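Local coordinates for uncharacterized protein (Streptococcus mutans, PDB 4R0J) that probably cleaves CRISPR precursor transcripts into crRNA as a Cas5-family endonuclease of the type I-C antiviral defence system, at residues G50-N59 with I126-R137. Residues are numbered along the deposited sequence; the frame is centred on the assembly and turned at random. Where two conformers were deposited one is given.
Sequences GIYHKPTFTN and IMERSIRKGGRR. With SO4 (sulfate ion), chain D; SO4 (sulfate ion), chain C.
Tyr52 CG lies anti to the backbone N (chi1 175°), which directs the ring at Ile126, and chi2 turns one face to the Ile126 CG2 branch. Ile126 CG2 lies over the centre of that face in a CH-pi contact, 3.4 Å from the centroid of the Tyr52 ring. Phe57 CZ covers the opposite face, offset toward the rim. The Tyr52 hydroxyl is hydrogen-bonded to His123.

Arg136 runs alongside the tyrosine, with its CD 3.4 Å from Tyr52 CD1. The guanidinium is turned 48° from the ring, with Tyr52 CE1 over one of its faces near the rim. The selenomethionine at 127 bends at chi2 and chi3, carrying its CE to 3.5 Å from Tyr52 O and 3.4 Å from Asn59 OD1. Asn59 OD1, the side-chain oxygen, is buried and has no polar partner in the model. Asn59 ND2 donates to Tyr52 O (3.1 Å), in the carbonyl plane, and also bonds Asp49. Ile51 CG2 packs on Ile131 CG1 and the selenium.

The backbones join where helix 41-51 ends. Ile51 O accepts from Arg136 N (2.9 Å, 162°), and Gly50 O accepts a longer bond from Arg137 N. Gly134, with positive phi, closes helix 120-132 in a Schellman motif. The chain then passes through Gly135 to reach these carbonyls.

Arg137 NH1 and NH2 donate to O4 (2.7 Å) and O2 of one sulfate; Arg129 donates to the other from NE and, weakly, from NH2, with Arg136 NH1 close by. Both ions probably came from the crystallisation liquor. Backbone bonds and apolar side chains thus join the ends of two helices, beside arginines that can hold anions, which would suit the RNA binding predicted for this Cas5 protein, though no RNA is present.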
# COMPACT_ATOMS: atom_id res chain seq x y z
N GLY A 50 -1.33 0.23 9.31
CA GLY A 50 -1.27 -0.81 10.33
C GLY A 50 0.07 -0.87 11.04
O GLY A 50 0.17 -1.27 12.20
N ILE A 51 1.13 -0.46 10.34
CA ILE A 51 2.45 -0.40 10.93
C ILE A 51 2.47 0.70 11.99
O ILE A 51 2.91 0.48 13.12
CB ILE A 51 3.53 -0.11 9.85
CG1 ILE A 51 3.61 -1.30 8.89
CG2 ILE A 51 4.88 0.20 10.49
CD1 ILE A 51 4.62 -1.11 7.73
N TYR A 52 1.98 1.88 11.61
CA TYR A 52 1.88 3.02 12.54
C TYR A 52 1.09 4.15 11.90
O TYR A 52 1.38 4.56 10.77
CB TYR A 52 3.28 3.54 12.90
CG TYR A 52 3.32 4.80 13.76
CD1 TYR A 52 2.53 4.93 14.91
CD2 TYR A 52 4.19 5.85 13.44
CE1 TYR A 52 2.59 6.07 15.69
CE2 TYR A 52 4.25 7.00 14.22
CZ TYR A 52 3.44 7.10 15.34
OH TYR A 52 3.49 8.24 16.13
N HIS A 53 0.08 4.63 12.60
CA HIS A 53 -0.62 5.82 12.14
C HIS A 53 -1.19 6.60 13.31
O HIS A 53 -1.61 6.03 14.31
CB HIS A 53 -1.73 5.49 11.14
CG HIS A 53 -2.34 6.71 10.52
ND1 HIS A 53 -3.70 6.95 10.51
CD2 HIS A 53 -1.77 7.79 9.93
CE1 HIS A 53 -3.94 8.10 9.92
NE2 HIS A 53 -2.79 8.63 9.55
N LYS A 54 -1.15 7.92 13.18
CA LYS A 54 -1.84 8.84 14.09
C LYS A 54 -2.43 9.90 13.18
O LYS A 54 -1.82 10.23 12.16
CB LYS A 54 -0.84 9.49 15.05
CG LYS A 54 -0.20 8.54 16.06
CD LYS A 54 -1.24 7.96 17.02
CE LYS A 54 -0.56 7.29 18.20
NZ LYS A 54 -1.55 6.80 19.20
N PRO A 55 -3.60 10.44 13.53
CA PRO A 55 -4.23 11.42 12.63
C PRO A 55 -3.42 12.72 12.50
O PRO A 55 -3.71 13.56 11.65
CB PRO A 55 -5.58 11.69 13.29
CG PRO A 55 -5.43 11.23 14.71
CD PRO A 55 -4.47 10.08 14.66
N THR A 56 -2.39 12.87 13.33
CA THR A 56 -1.49 14.02 13.22
C THR A 56 -0.87 14.06 11.83
O THR A 56 -0.65 15.13 11.27
CB THR A 56 -0.35 13.95 14.26
OG1 THR A 56 -0.92 13.83 15.57
CG2 THR A 56 0.52 15.22 14.19
N PHE A 57 -0.59 12.87 11.30
CA PHE A 57 0.12 12.74 10.02
C PHE A 57 -0.62 11.85 9.04
O PHE A 57 -1.55 11.13 9.40
CB PHE A 57 1.58 12.29 10.24
CG PHE A 57 1.73 10.92 10.84
CD1 PHE A 57 1.68 9.78 10.03
CD2 PHE A 57 1.96 10.75 12.19
CE1 PHE A 57 1.83 8.52 10.57
CE2 PHE A 57 2.11 9.48 12.74
CZ PHE A 57 2.05 8.36 11.92
N THR A 58 -0.19 11.92 7.79
CA THR A 58 -0.76 11.13 6.72
C THR A 58 0.36 10.34 6.05
O THR A 58 1.34 10.92 5.57
CB THR A 58 -1.42 12.03 5.66
OG1 THR A 58 -2.49 12.78 6.27
CG2 THR A 58 -1.98 11.19 4.50
N ASN A 59 0.21 9.02 6.02
CA ASN A 59 1.15 8.17 5.31
C ASN A 59 0.89 8.28 3.82
O ASN A 59 -0.26 8.25 3.39
CB ASN A 59 1.02 6.72 5.76
CG ASN A 59 1.60 6.49 7.12
OD1 ASN A 59 2.64 7.04 7.46
ND2 ASN A 59 0.92 5.68 7.92
N ILE A 126 9.30 6.67 16.06
CA ILE A 126 8.26 5.68 16.26
C ILE A 126 7.99 4.87 14.98
O ILE A 126 7.78 3.66 15.04
CB ILE A 126 6.96 6.31 16.77
CG1 ILE A 126 7.19 6.95 18.15
CG2 ILE A 126 5.85 5.26 16.82
CD1 ILE A 126 6.01 7.77 18.65
N MSE A 127 7.99 5.54 13.83
CA MSE A 127 7.77 4.84 12.56
C MSE A 127 8.87 3.83 12.34
O MSE A 127 8.61 2.66 12.03
CB MSE A 127 7.71 5.82 11.39
CG MSE A 127 7.52 5.15 10.05
SE MSE A 127 5.86 4.11 9.96
CE MSE A 127 4.59 5.56 9.77
N GLU A 128 10.10 4.28 12.50
CA GLU A 128 11.26 3.42 12.31
C GLU A 128 11.16 2.19 13.21
O GLU A 128 11.30 1.06 12.76
CB GLU A 128 12.54 4.21 12.59
CG GLU A 128 13.81 3.41 12.52
CD GLU A 128 15.03 4.30 12.66
OE1 GLU A 128 15.36 5.01 11.69
OE2 GLU A 128 15.65 4.29 13.75
N ARG A 129 10.89 2.43 14.49
CA ARG A 129 10.74 1.36 15.47
C ARG A 129 9.58 0.44 15.09
O ARG A 129 9.67 -0.77 15.24
CB ARG A 129 10.51 1.95 16.86
CG ARG A 129 11.24 1.24 17.98
CD ARG A 129 11.67 2.23 19.05
NE ARG A 129 10.62 3.20 19.35
CZ ARG A 129 10.84 4.48 19.62
NH1 ARG A 129 12.07 4.96 19.63
NH2 ARG A 129 9.82 5.29 19.88
N SER A 130 8.49 1.03 14.60
CA SER A 130 7.29 0.27 14.25
C SER A 130 7.49 -0.67 13.07
O SER A 130 7.02 -1.81 13.10
CB SER A 130 6.13 1.23 13.99
OG SER A 130 5.83 1.95 15.17
N ILE A 131 8.16 -0.21 12.01
CA ILE A 131 8.47 -1.08 10.90
C ILE A 131 9.40 -2.19 11.38
O ILE A 131 9.22 -3.36 11.04
CB ILE A 131 9.16 -0.33 9.74
CG1 ILE A 131 8.32 0.87 9.29
CG2 ILE A 131 9.45 -1.29 8.58
CD1 ILE A 131 9.08 1.80 8.34
N ARG A 132 10.40 -1.81 12.18
CA ARG A 132 11.40 -2.76 12.65
C ARG A 132 10.80 -3.93 13.43
O ARG A 132 11.24 -5.07 13.29
CB ARG A 132 12.47 -2.04 13.47
CG ARG A 132 13.40 -1.19 12.62
CD ARG A 132 14.38 -0.38 13.46
NE ARG A 132 15.42 0.23 12.63
CZ ARG A 132 16.39 1.00 13.10
NH1 ARG A 132 16.45 1.28 14.40
NH2 ARG A 132 17.29 1.51 12.27
N LYS A 133 9.79 -3.64 14.25
CA LYS A 133 9.20 -4.68 15.09
C LYS A 133 8.07 -5.44 14.40
O LYS A 133 7.47 -6.34 14.99
CB LYS A 133 8.74 -4.12 16.44
CG LYS A 133 7.50 -3.25 16.40
CD LYS A 133 7.16 -2.78 17.82
CE LYS A 133 5.91 -1.92 17.89
NZ LYS A 133 5.65 -1.48 19.30
N GLY A 134 7.78 -5.08 13.16
CA GLY A 134 6.78 -5.79 12.39
C GLY A 134 5.41 -5.13 12.45
O GLY A 134 4.42 -5.72 12.04
N GLY A 135 5.36 -3.91 12.97
CA GLY A 135 4.12 -3.17 13.01
C GLY A 135 3.46 -3.14 14.38
O GLY A 135 3.56 -4.08 15.16
N ARG A 136 2.79 -2.02 14.66
CA ARG A 136 2.11 -1.85 15.94
C ARG A 136 0.83 -2.67 16.03
O ARG A 136 0.39 -3.01 17.14
CB ARG A 136 1.83 -0.37 16.20
CG ARG A 136 3.07 0.41 16.61
CD ARG A 136 2.86 1.90 16.49
NE ARG A 136 1.75 2.37 17.30
CZ ARG A 136 1.88 3.10 18.40
NH1 ARG A 136 3.09 3.43 18.84
NH2 ARG A 136 0.80 3.49 19.07
N ARG A 137 0.24 -2.97 14.88
CA ARG A 137 -0.98 -3.77 14.82
C ARG A 137 -0.75 -4.99 13.93
O ARG A 137 0.22 -5.04 13.18
CB ARG A 137 -2.13 -2.93 14.23
CG ARG A 137 -2.55 -1.74 15.11
CD ARG A 137 -3.57 -2.15 16.16
NE ARG A 137 -3.81 -1.09 17.14
CZ ARG A 137 -4.61 -0.05 16.93
NH1 ARG A 137 -5.26 0.06 15.78
NH2 ARG A 137 -4.77 0.87 17.87
S SO4 D . 7.02 3.07 20.81
O1 SO4 D . 5.69 3.66 20.67
O2 SO4 D . 7.52 2.66 19.51
O3 SO4 D . 7.93 4.06 21.39
O4 SO4 D . 6.94 1.90 21.69
S SO4 C . -6.84 3.42 15.75
O1 SO4 C . -6.99 4.59 14.88
O2 SO4 C . -5.68 3.60 16.63
O3 SO4 C . -8.04 3.26 16.56
O4 SO4 C . -6.64 2.23 14.92
O HOH W 1 -0.57 2.92 15.17